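Local structure of hypothetical protein Ta0583 (2FSJ) at residues T128-F133 and D203-N208; G93-K98 and L166-Q171. The protein polymerizes, in a reaction that requires nucleoside triphosphate and runs best with ATP, into bundles of helical filaments, as an archaeal homolog of actin. One frame throughout, in Å; residues are numbered along the deposited sequence.

Contact 1 (T128-F133 and D203-N208)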
loop_
_atom_site.group_PDB
_atom_site.type_symbol
_atom_site.label_atom_id
_atom_site.label_comp_id
_atom_site.label_asym_id
_atom_site.label_seq_id
_atom_site.Cartn_x
_atom_site.Cartn_y
_atom_site.Cartn_z
ATOM N N THR A 128 -9.359 -1.345 2.842
ATOM C CA THR A 128 -9.044 -2.702 2.414
ATOM C C THR A 128 -9.694 -2.907 1.010
ATOM O O THR A 128 -10.692 -2.226 0.671
ATOM C CB THR A 128 -9.481 -3.750 3.497
ATOM O OG1 THR A 128 -9.057 -5.093 3.158
ATOM C CG2 THR A 128 -11.002 -3.843 3.623
ATOM N N PRO A 129 -9.140 -3.800 0.202
ATOM C CA PRO A 129 -9.712 -4.053 -1.148
ATOM C C PRO A 129 -11.200 -4.332 -1.151
ATOM O O PRO A 129 -11.734 -5.051 -0.293
ATOM C CB PRO A 129 -8.896 -5.267 -1.635
ATOM C CG PRO A 129 -7.556 -5.052 -0.935
ATOM C CD PRO A 129 -7.890 -4.571 0.403
ATOM N N LEU A 130 -11.888 -3.847 -2.176
ATOM C CA LEU A 130 -13.322 -3.958 -2.235
ATOM C C LEU A 130 -13.864 -5.400 -2.251
ATOM O O LEU A 130 -14.882 -5.656 -1.642
ATOM C CB LEU A 130 -13.838 -3.225 -3.483
ATOM C CG LEU A 130 -15.361 -3.232 -3.678
ATOM C CD1 LEU A 130 -16.071 -2.519 -2.549
ATOM C CD2 LEU A 130 -15.674 -2.662 -5.060
ATOM N N GLY A 131 -13.189 -6.305 -2.975
ATOM C CA GLY A 131 -13.663 -7.669 -3.209
ATOM C C GLY A 131 -14.020 -8.465 -1.959
ATOM O O GLY A 131 -14.988 -9.258 -1.960
ATOM N N THR A 132 -13.265 -8.227 -0.870
ATOM C CA THR A 132 -13.553 -8.859 0.423
ATOM C C THR A 132 -13.737 -7.828 1.509
ATOM O O THR A 132 -13.448 -8.102 2.687
ATOM C CB THR A 132 -12.436 -9.806 0.831
ATOM O OG1 THR A 132 -11.147 -9.131 0.803
ATOM C CG2 THR A 132 -12.314 -10.951 -0.149
ATOM N N PHE A 133 -14.256 -6.664 1.126
ATOM C CA PHE A 133 -14.411 -5.521 2.019
ATOM C C PHE A 133 -15.209 -5.829 3.282
ATOM O O PHE A 133 -14.738 -5.610 4.398
ATOM C CB PHE A 133 -15.078 -4.363 1.296
ATOM C CG PHE A 133 -15.166 -3.093 2.114
ATOM C CD1 PHE A 133 -14.050 -2.296 2.294
ATOM C CD2 PHE A 133 -16.376 -2.689 2.679
ATOM C CE1 PHE A 133 -14.114 -1.157 3.067
ATOM C CE2 PHE A 133 -16.460 -1.546 3.396
ATOM C CZ PHE A 133 -15.305 -0.760 3.592
ATOM N N ASP A 203 -5.142 -3.600 -8.147
ATOM C CA ASP A 203 -6.499 -3.389 -7.628
ATOM C C ASP A 203 -7.107 -2.304 -8.506
ATOM O O ASP A 203 -6.580 -1.160 -8.591
ATOM C CB ASP A 203 -6.384 -2.932 -6.188
ATOM C CG ASP A 203 -7.686 -2.976 -5.449
ATOM O OD1 ASP A 203 -8.012 -4.086 -4.937
ATOM O OD2 ASP A 203 -8.448 -1.966 -5.357
ATOM N N VAL A 204 -8.223 -2.638 -9.133
ATOM C CA VAL A 204 -8.925 -1.716 -10.016
ATOM C C VAL A 204 -10.259 -1.408 -9.374
ATOM O O VAL A 204 -11.101 -2.306 -9.188
ATOM C CB VAL A 204 -9.109 -2.298 -11.394
ATOM C CG1 VAL A 204 -9.911 -1.327 -12.325
ATOM C CG2 VAL A 204 -7.721 -2.721 -11.983
ATOM N N LEU A 205 -10.440 -0.148 -9.025
ATOM C CA LEU A 205 -11.683 0.310 -8.441
ATOM C C LEU A 205 -12.347 1.325 -9.377
ATOM O O LEU A 205 -11.768 2.393 -9.686
ATOM C CB LEU A 205 -11.431 0.906 -7.061
ATOM C CG LEU A 205 -12.802 1.324 -6.534
ATOM C CD1 LEU A 205 -13.382 0.425 -5.476
ATOM C CD2 LEU A 205 -12.955 2.786 -6.294
ATOM N N THR A 206 -13.532 0.954 -9.860
ATOM C CA THR A 206 -14.356 1.841 -10.692
ATOM C C THR A 206 -15.388 2.503 -9.797
ATOM O O THR A 206 -16.057 1.846 -9.030
ATOM C CB THR A 206 -14.995 1.038 -11.833
ATOM O OG1 THR A 206 -13.955 0.580 -12.698
ATOM C CG2 THR A 206 -15.904 1.916 -12.733
ATOM N N ILE A 207 -15.419 3.822 -9.868
ATOM C CA ILE A 207 -16.282 4.673 -9.053
ATOM C C ILE A 207 -17.204 5.538 -9.928
ATOM O O ILE A 207 -16.781 6.089 -10.931
ATOM C CB ILE A 207 -15.372 5.515 -8.111
ATOM C CG1 ILE A 207 -16.117 5.973 -6.864
ATOM C CG2 ILE A 207 -14.685 6.656 -8.851
ATOM C CD1 ILE A 207 -15.182 6.622 -5.783
ATOM N N ASN A 208 -18.452 5.655 -9.492
ATOM C CA ASN A 208 -19.436 6.506 -10.139
ATOM C C ASN A 208 -19.223 7.913 -9.599
ATOM O O ASN A 208 -19.368 8.140 -8.410
ATOM C CB ASN A 208 -20.855 6.054 -9.838
ATOM C CG ASN A 208 -21.861 6.758 -10.740
ATOM O OD1 ASN A 208 -21.520 7.794 -11.312
ATOM N ND2 ASN A 208 -23.015 6.126 -11.000
HETATM O O HOH W 1 -10.611 -1.919 -4.026
#
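Leu-130 and Leu-205 meet through methyl groups, CD2 of the first lying 3.9 Å from CD1 of the second, and this pair covers more than half of the 129 Å² buried here. The two side chains cross at about a right angle, and CD1 of Leu-205 also comes near CB of Leu-130, so one methyl serves two carbons of its partner. Both leucines start alike, with CG anti to the backbone N (chi1 -179° in each), which carries their branches toward the facing segment. Around the pair, Ser-219 of strand 213-222 touches both leucines, and Pro-170 of strand 158-170, in Leu-130's own domain, also packs on Leu-130.

Two residues back along the strand, on the same face, Asp-203 also points toward the loop. Its OD1 lies 3.6 Å from CB of Pro-129, a van der Waals approach to the ring, while OD2 is tied to the loop by water: the water donates to OD2 of Asp-203 at 2.5 Å and accepts from N of Leu-130 at 3.0 Å. The carboxylate thus meets a proline carbon through one oxygen and, through the other, a backbone N-H by way of the water. No direct hydrogen bond joins the segments.

Pro-129 and Leu-130 belong to the loop that runs from strand 120-128 into helix 133-144, whereas Asp-203 and Leu-205 lie on strand 202-208 of the second sheet. A small apolar touch beside a water bridge therefore spans the two halves of the molecule, at the interdomain cleft characteristic of the actin-like ATPase fold.

Contact 2 (G93-K98 and L166-Q171)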
loop_
_atom_site.group_PDB
_atom_site.type_symbol
_atom_site.label_atom_id
_atom_site.label_comp_id
_atom_site.label_asym_id
_atom_site.label_seq_id
_atom_site.Cartn_x
_atom_site.Cartn_y
_atom_site.Cartn_z
ATOM N N GLY A 93 -4.347 -4.256 3.089
ATOM C CA GLY A 93 -5.496 -4.096 3.974
ATOM C C GLY A 93 -5.919 -5.307 4.792
ATOM O O GLY A 93 -7.128 -5.473 5.064
ATOM N N ARG A 94 -4.953 -6.132 5.220
ATOM C CA ARG A 94 -5.243 -7.305 6.048
ATOM C C ARG A 94 -5.036 -6.979 7.513
ATOM O O ARG A 94 -4.147 -7.537 8.173
ATOM C CB ARG A 94 -4.378 -8.502 5.668
ATOM C CG ARG A 94 -4.527 -8.904 4.187
ATOM C CD ARG A 94 -5.897 -9.458 3.841
ATOM N NE ARG A 94 -6.212 -10.623 4.677
ATOM C CZ ARG A 94 -5.902 -11.899 4.398
ATOM N NH1 ARG A 94 -5.263 -12.237 3.261
ATOM N NH2 ARG A 94 -6.253 -12.853 5.261
ATOM N N LEU A 95 -5.859 -6.066 8.008
ATOM C CA LEU A 95 -5.631 -5.471 9.314
ATOM C C LEU A 95 -5.888 -6.429 10.483
ATOM O O LEU A 95 -5.347 -6.214 11.566
ATOM C CB LEU A 95 -6.500 -4.237 9.490
ATOM C CG LEU A 95 -6.349 -3.006 8.593
ATOM C CD1 LEU A 95 -7.323 -1.890 9.087
ATOM C CD2 LEU A 95 -4.969 -2.476 8.580
ATOM N N ALA A 96 -6.670 -7.491 10.266
ATOM C CA ALA A 96 -6.917 -8.493 11.314
ATOM C C ALA A 96 -5.886 -9.600 11.376
ATOM O O ALA A 96 -5.961 -10.444 12.248
ATOM C CB ALA A 96 -8.306 -9.096 11.115
ATOM N N SER A 97 -4.947 -9.627 10.433
ATOM C CA SER A 97 -3.999 -10.703 10.306
ATOM C C SER A 97 -2.889 -10.612 11.338
ATOM O O SER A 97 -2.564 -9.525 11.869
ATOM C CB SER A 97 -3.404 -10.744 8.870
ATOM O OG SER A 97 -2.636 -9.591 8.577
ATOM N N LYS A 98 -2.325 -11.767 11.656
ATOM C CA LYS A 98 -1.162 -11.827 12.537
ATOM C C LYS A 98 0.020 -11.040 11.978
ATOM O O LYS A 98 0.764 -10.384 12.724
ATOM C CB LYS A 98 -0.745 -13.287 12.791
ATOM N N LEU A 166 -12.824 2.248 14.406
ATOM C CA LEU A 166 -12.160 2.026 13.151
ATOM C C LEU A 166 -13.145 2.380 12.048
ATOM O O LEU A 166 -14.226 1.762 11.961
ATOM C CB LEU A 166 -11.746 0.557 13.093
ATOM C CG LEU A 166 -10.944 0.061 11.922
ATOM C CD1 LEU A 166 -9.598 0.789 11.806
ATOM C CD2 LEU A 166 -10.764 -1.456 12.029
ATOM N N ILE A 167 -12.788 3.356 11.209
ATOM C CA ILE A 167 -13.570 3.750 10.060
ATOM C C ILE A 167 -12.829 3.209 8.816
ATOM O O ILE A 167 -11.621 3.361 8.706
ATOM C CB ILE A 167 -13.718 5.268 10.002
ATOM C CG1 ILE A 167 -14.499 5.799 11.245
ATOM C CG2 ILE A 167 -14.380 5.742 8.671
ATOM C CD1 ILE A 167 -15.885 5.223 11.392
ATOM N N MET A 168 -13.574 2.603 7.909
ATOM C CA MET A 168 -13.009 1.889 6.770
ATOM C C MET A 168 -13.634 2.328 5.467
ATOM O O MET A 168 -14.850 2.475 5.391
ATOM C CB MET A 168 -13.241 0.392 6.945
ATOM C CG MET A 168 -12.546 -0.196 8.153
ATOM S SD MET A 168 -10.775 -0.264 7.977
ATOM C CE MET A 168 -10.513 -1.693 6.798
ATOM N N ARG A 169 -12.816 2.452 4.422
ATOM C CA ARG A 169 -13.322 2.686 3.066
ATOM C C ARG A 169 -12.641 1.717 2.125
ATOM O O ARG A 169 -11.527 1.331 2.437
ATOM C CB ARG A 169 -12.983 4.085 2.619
ATOM C CG ARG A 169 -13.820 5.165 3.256
ATOM C CD ARG A 169 -15.307 5.103 2.916
ATOM N NE ARG A 169 -16.007 6.184 3.597
ATOM C CZ ARG A 169 -16.510 6.117 4.829
ATOM N NH1 ARG A 169 -16.444 4.994 5.564
ATOM N NH2 ARG A 169 -17.122 7.186 5.327
ATOM N N PRO A 170 -13.267 1.342 0.996
ATOM C CA PRO A 170 -12.617 0.468 0.012
ATOM C C PRO A 170 -11.350 1.076 -0.529
ATOM O O PRO A 170 -11.296 2.285 -0.769
ATOM C CB PRO A 170 -13.686 0.320 -1.086
ATOM C CG PRO A 170 -14.958 0.465 -0.357
ATOM C CD PRO A 170 -14.644 1.623 0.578
ATOM N N GLN A 171 -10.303 0.259 -0.697
ATOM C CA GLN A 171 -9.102 0.710 -1.331
ATOM C C GLN A 171 -9.465 1.274 -2.741
ATOM O O GLN A 171 -10.313 0.708 -3.459
ATOM C CB GLN A 171 -8.125 -0.468 -1.469
ATOM C CG GLN A 171 -6.770 -0.096 -2.023
ATOM C CD GLN A 171 -5.736 -1.218 -1.794
ATOM O OE1 GLN A 171 -5.658 -1.769 -0.686
ATOM N NE2 GLN A 171 -5.002 -1.572 -2.831
#
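Leu-95 and Met-168 reach toward each other tip to tip in the buried interior, with CD1 of Leu-95 placed 3.9 Å from CE of Met-168 and 4.0 Å from its SD. The backbones stay well apart here, CA of Leu-95 being 10.7 Å from CA of Leu-166, so side-chain length makes the contact.

The two side chains cover that distance in different ways. CD1 of Leu-95 continues the chain anti to CA (chi2 -177°), and this outstretched branch is the one that touches. Met-168 is folded instead: bends at chi2 (-70°) and chi3 (-75°) curl the thioether and turn its methyl toward the leucine. Leu-166, on the same face of the strand, adds a looser touch, with its CD1 4.4 Å from the same CD1 of Leu-95. Strand 120-128 lies alongside, Ser-126 touching both Leu-95 and Met-168, and Val-137 of helix 133-144 packs on the methionine.

Leu-95 stands within a type I beta turn running from Arg-94 to Ser-97. Arg-94 O, at the start of the turn, accepts from Ser-97 N and Ser-97 OG at its end; the hydroxyl approaches in the carbonyl plane at 2.6 Å. These bonds brace the loop that presents the leucine, while NE of Arg-94 forms a salt bridge with Glu-136 on helix 133-144.

Across the segments themselves there is no hydrogen bond or charge pair. Dispersion between methyl groups and a polarisable sulfur, together with the removal of apolar surface from water, accounts for the contact, and neither force demands a strict orientation.

The centres of contacts 1 and 2 lie 13 Å apart, and their segments alternate along the chain, so the loop 93-98 is followed by 128-133, then 166-171, then 203-208. They touch directly: Thr-128 OG1 is 2.7 Å from Gly-93 O, and Thr-128 O is 2.9 Å from Gln-171 N, both probable hydrogen bonds. Contact 2 lies within the first domain, whereas contact 1 passes from it to the second. Both lie near the nucleotide site: the side chain of Leu-95 is about 8 Å from that of Thr-33, and that of Asp-203 about 10 Å from that of Ser-307, both ATP-binding residues.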